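Local coordinates for protein hydroxyethylthiazole kinase (Pyrococcus horikoshii, PDB 3HPD) that probably phosphorylates the hydroxyl group of 4-methyl-5-beta-hydroxyethylthiazole with ATP, a magnesium-dependent step on the way to thiamine diphosphate, at residues A7-V18 against T201-E209. Numbering follows the deposited sequence.
Sequences ALKRVRERRPLV and TGAFVAVTE
A bend at chi3 folds the end of Arg10 back along helix 7-14 and brings its NE to the backbone oxygen of Val207, while Val11 (chi1 167°), with CG2 anti to the carbonyl carbon, sets that methyl over the Phe204 ring. The bond from Arg10 NE to Val207 O is 2.9 Å long and nearly straight at 164°; the oxygen lies close to the guanidinium plane, yet the donor stands above the carbonyl plane. A methionine in place of Arg10 would probably leave Val207 O without this donor and the Val207-Thr208 backbone less firmly fixed to helix 7-14.

Beneath this polar link the packing is apolar. Val11 CG2 sits over one face of the Phe204 ring, 4.2 Å from its centroid, a CH-pi contact, and also touches Val207 CG2 at 3.7 Å. Ala7 CB reaches the ring edge, 3.8 Å from Phe204 CD1, and Leu37 of helix 27-37 adds to the same cluster. Val207 CG1 lies against the aliphatic part of Arg14, 3.6 Å from its CD. Beyond the helix, Pro16 CB packs on Ala206 CB at 3.7 Å, and Val18 CG2 rests 3.6 Å from Ala203 CA; Gly202, lacking a side chain, leaves room for Val18 CG1.

The axes of segments 7-14 and 201-205 cross at 90°, 9.6 Å apart at their closest. Through Phe204 and Ala203, helix 193-205 packs against both the N-terminal helix and strand 17-21 of the central, largely parallel sheet, within the layered alpha/beta fold of the ribokinase-like kinases.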
loop_
_atom_site.group_PDB
_atom_site.type_symbol
_atom_site.label_atom_id
_atom_site.label_comp_id
_atom_site.label_asym_id
_atom_site.label_seq_id
_atom_site.Cartn_x
_atom_site.Cartn_y
_atom_site.Cartn_z
ATOM N N ALA A 7 -9.436 19.881 20.517
ATOM C CA ALA A 7 -9.578 19.520 19.107
ATOM C C ALA A 7 -9.582 17.996 18.953
ATOM O O ALA A 7 -10.391 17.435 18.204
ATOM C CB ALA A 7 -8.441 20.127 18.288
ATOM N N LEU A 8 -8.673 17.332 19.662
ATOM C CA LEU A 8 -8.577 15.878 19.602
ATOM C C LEU A 8 -9.888 15.263 20.062
ATOM O O LEU A 8 -10.399 14.331 19.443
ATOM C CB LEU A 8 -7.439 15.376 20.494
ATOM C CG LEU A 8 -7.225 13.857 20.509
ATOM C CD1 LEU A 8 -6.890 13.375 19.106
ATOM C CD2 LEU A 8 -6.105 13.503 21.473
ATOM N N LYS A 9 -10.428 15.791 21.156
ATOM C CA LYS A 9 -11.687 15.294 21.686
ATOM C C LYS A 9 -12.795 15.465 20.654
ATOM O O LYS A 9 -13.618 14.565 20.469
ATOM C CB LYS A 9 -12.042 16.030 22.982
ATOM C CG LYS A 9 -11.130 15.677 24.148
ATOM C CD LYS A 9 -11.500 16.449 25.408
ATOM C CE LYS A 9 -10.598 16.062 26.574
ATOM N NZ LYS A 9 -10.918 16.850 27.799
ATOM N N ARG A 10 -12.810 16.611 19.975
ATOM C CA ARG A 10 -13.825 16.875 18.955
ATOM C C ARG A 10 -13.717 15.909 17.779
ATOM O O ARG A 10 -14.731 15.454 17.245
ATOM C CB ARG A 10 -13.721 18.314 18.441
ATOM C CG ARG A 10 -14.220 19.357 19.425
ATOM C CD ARG A 10 -14.593 20.657 18.719
ATOM N NE ARG A 10 -13.446 21.287 18.075
ATOM C CZ ARG A 10 -12.386 21.750 18.730
ATOM N NH1 ARG A 10 -12.325 21.654 20.052
ATOM N NH2 ARG A 10 -11.384 22.309 18.064
ATOM N N VAL A 11 -12.491 15.604 17.369
ATOM C CA VAL A 11 -12.287 14.675 16.262
ATOM C C VAL A 11 -12.867 13.314 16.626
ATOM O O VAL A 11 -13.579 12.697 15.838
ATOM C CB VAL A 11 -10.784 14.498 15.936
ATOM C CG1 VAL A 11 -10.586 13.302 15.003
ATOM C CG2 VAL A 11 -10.245 15.755 15.286
ATOM N N ARG A 12 -12.570 12.855 17.834
ATOM C CA ARG A 12 -13.045 11.557 18.275
ATOM C C ARG A 12 -14.544 11.489 18.546
ATOM O O ARG A 12 -15.161 10.436 18.370
ATOM C CB ARG A 12 -12.240 11.120 19.495
ATOM C CG ARG A 12 -10.789 10.878 19.125
ATOM C CD ARG A 12 -9.923 10.559 20.311
ATOM N NE ARG A 12 -8.595 10.128 19.881
ATOM C CZ ARG A 12 -7.574 9.945 20.707
ATOM N NH1 ARG A 12 -7.730 10.164 22.007
ATOM N NH2 ARG A 12 -6.402 9.536 20.239
ATOM N N GLU A 13 -15.131 12.606 18.957
ATOM C CA GLU A 13 -16.567 12.638 19.223
ATOM C C GLU A 13 -17.351 12.713 17.915
ATOM O O GLU A 13 -18.359 12.030 17.747
ATOM C CB GLU A 13 -16.931 13.849 20.088
ATOM C CG GLU A 13 -16.224 13.905 21.426
ATOM C CD GLU A 13 -16.616 15.126 22.236
ATOM O OE1 GLU A 13 -16.695 16.228 21.653
ATOM O OE2 GLU A 13 -16.834 14.987 23.459
ATOM N N ARG A 14 -16.872 13.538 16.988
ATOM C CA ARG A 14 -17.543 13.726 15.706
ATOM C C ARG A 14 -17.201 12.711 14.616
ATOM O O ARG A 14 -17.978 12.534 13.676
ATOM C CB ARG A 14 -17.272 15.138 15.178
ATOM C CG ARG A 14 -17.807 16.259 16.063
ATOM C CD ARG A 14 -17.723 17.597 15.338
ATOM N NE ARG A 14 -18.203 18.716 16.146
ATOM C CZ ARG A 14 -17.620 19.133 17.264
ATOM N NH1 ARG A 14 -16.533 18.518 17.707
ATOM N NH2 ARG A 14 -18.116 20.165 17.934
ATOM N N ARG A 15 -16.048 12.055 14.734
ATOM C CA ARG A 15 -15.622 11.060 13.747
ATOM C C ARG A 15 -15.823 11.587 12.319
ATOM O O ARG A 15 -16.578 11.014 11.536
ATOM C CB ARG A 15 -16.425 9.766 13.927
ATOM C CG ARG A 15 -16.368 9.145 15.329
ATOM C CD ARG A 15 -15.327 8.037 15.427
ATOM N NE ARG A 15 -14.108 8.454 16.111
ATOM C CZ ARG A 15 -13.845 8.216 17.389
ATOM N NH1 ARG A 15 -14.718 7.554 18.140
ATOM N NH2 ARG A 15 -12.707 8.638 17.916
ATOM N N PRO A 16 -15.136 12.680 11.955
ATOM C CA PRO A 16 -15.280 13.247 10.611
ATOM C C PRO A 16 -14.832 12.320 9.476
ATOM O O PRO A 16 -13.931 11.496 9.649
ATOM C CB PRO A 16 -14.431 14.513 10.685
ATOM C CG PRO A 16 -13.324 14.101 11.613
ATOM C CD PRO A 16 -14.069 13.368 12.707
ATOM N N LEU A 17 -15.481 12.459 8.322
ATOM C CA LEU A 17 -15.138 11.671 7.141
ATOM C C LEU A 17 -14.166 12.533 6.342
ATOM O O LEU A 17 -14.507 13.640 5.931
ATOM C CB LEU A 17 -16.389 11.373 6.303
ATOM C CG LEU A 17 -16.169 10.650 4.966
ATOM C CD1 LEU A 17 -15.468 9.318 5.203
ATOM C CD2 LEU A 17 -17.504 10.426 4.271
ATOM N N VAL A 18 -12.955 12.029 6.131
ATOM C CA VAL A 18 -11.944 12.786 5.405
ATOM C C VAL A 18 -11.675 12.163 4.046
ATOM O O VAL A 18 -11.153 11.052 3.949
ATOM C CB VAL A 18 -10.627 12.859 6.219
ATOM C CG1 VAL A 18 -9.596 13.703 5.478
ATOM C CG2 VAL A 18 -10.906 13.444 7.598
ATOM N N THR A 201 -4.472 16.274 9.527
ATOM C CA THR A 201 -4.880 17.673 9.528
ATOM C C THR A 201 -6.281 17.766 8.929
ATOM O O THR A 201 -7.090 18.599 9.339
ATOM C CB THR A 201 -3.905 18.536 8.705
ATOM O OG1 THR A 201 -2.622 18.539 9.343
ATOM C CG2 THR A 201 -4.414 19.970 8.596
ATOM N N GLY A 202 -6.562 16.904 7.956
ATOM C CA GLY A 202 -7.878 16.898 7.341
ATOM C C GLY A 202 -8.954 16.620 8.375
ATOM O O GLY A 202 -10.044 17.198 8.325
ATOM N N ALA A 203 -8.656 15.728 9.317
ATOM C CA ALA A 203 -9.609 15.397 10.370
ATOM C C ALA A 203 -9.776 16.574 11.333
ATOM O O ALA A 203 -10.893 16.924 11.710
ATOM C CB ALA A 203 -9.146 14.157 11.133
ATOM N N PHE A 204 -8.664 17.189 11.724
ATOM C CA PHE A 204 -8.716 18.319 12.645
ATOM C C PHE A 204 -9.390 19.547 12.047
ATOM O O PHE A 204 -10.144 20.237 12.729
ATOM C CB PHE A 204 -7.305 18.691 13.107
ATOM C CG PHE A 204 -6.760 17.787 14.176
ATOM C CD1 PHE A 204 -7.175 17.927 15.498
ATOM C CD2 PHE A 204 -5.839 16.793 13.862
ATOM C CE1 PHE A 204 -6.682 17.084 16.496
ATOM C CE2 PHE A 204 -5.339 15.942 14.850
ATOM C CZ PHE A 204 -5.759 16.090 16.171
ATOM N N VAL A 205 -9.131 19.819 10.772
ATOM C CA VAL A 205 -9.714 20.998 10.140
ATOM C C VAL A 205 -11.226 20.864 9.953
ATOM O O VAL A 205 -11.926 21.850 9.727
ATOM C CB VAL A 205 -9.014 21.313 8.785
ATOM C CG1 VAL A 205 -9.569 20.442 7.672
ATOM C CG2 VAL A 205 -9.161 22.789 8.465
ATOM N N ALA A 206 -11.732 19.640 10.069
ATOM C CA ALA A 206 -13.163 19.407 9.940
ATOM C C ALA A 206 -13.879 19.850 11.220
ATOM O O ALA A 206 -15.083 20.108 11.205
ATOM C CB ALA A 206 -13.434 17.926 9.677
ATOM N N VAL A 207 -13.138 19.952 12.321
ATOM C CA VAL A 207 -13.740 20.335 13.596
ATOM C C VAL A 207 -13.202 21.608 14.259
ATOM O O VAL A 207 -13.704 22.018 15.305
ATOM C CB VAL A 207 -13.639 19.178 14.621
ATOM C CG1 VAL A 207 -14.364 17.948 14.090
ATOM C CG2 VAL A 207 -12.180 18.854 14.909
ATOM N N THR A 208 -12.188 22.230 13.666
ATOM C CA THR A 208 -11.624 23.456 14.227
ATOM C C THR A 208 -10.936 24.281 13.143
ATOM O O THR A 208 -10.590 23.758 12.085
ATOM C CB THR A 208 -10.629 23.139 15.375
ATOM O OG1 THR A 208 -9.995 24.346 15.814
ATOM C CG2 THR A 208 -9.582 22.146 14.924
ATOM N N GLU A 209 -10.751 25.574 13.395
ATOM C CA GLU A 209 -10.125 26.442 12.402
ATOM C C GLU A 209 -8.721 25.980 12.012
ATOM O O GLU A 209 -8.004 25.395 12.820
ATOM C CB GLU A 209 -10.114 27.889 12.899
ATOM C CG GLU A 209 -11.503 28.526 12.873
ATOM C CD GLU A 209 -12.122 28.518 11.480
ATOM O OE1 GLU A 209 -11.635 29.264 10.601
ATOM O OE2 GLU A 209 -13.091 27.759 11.258
#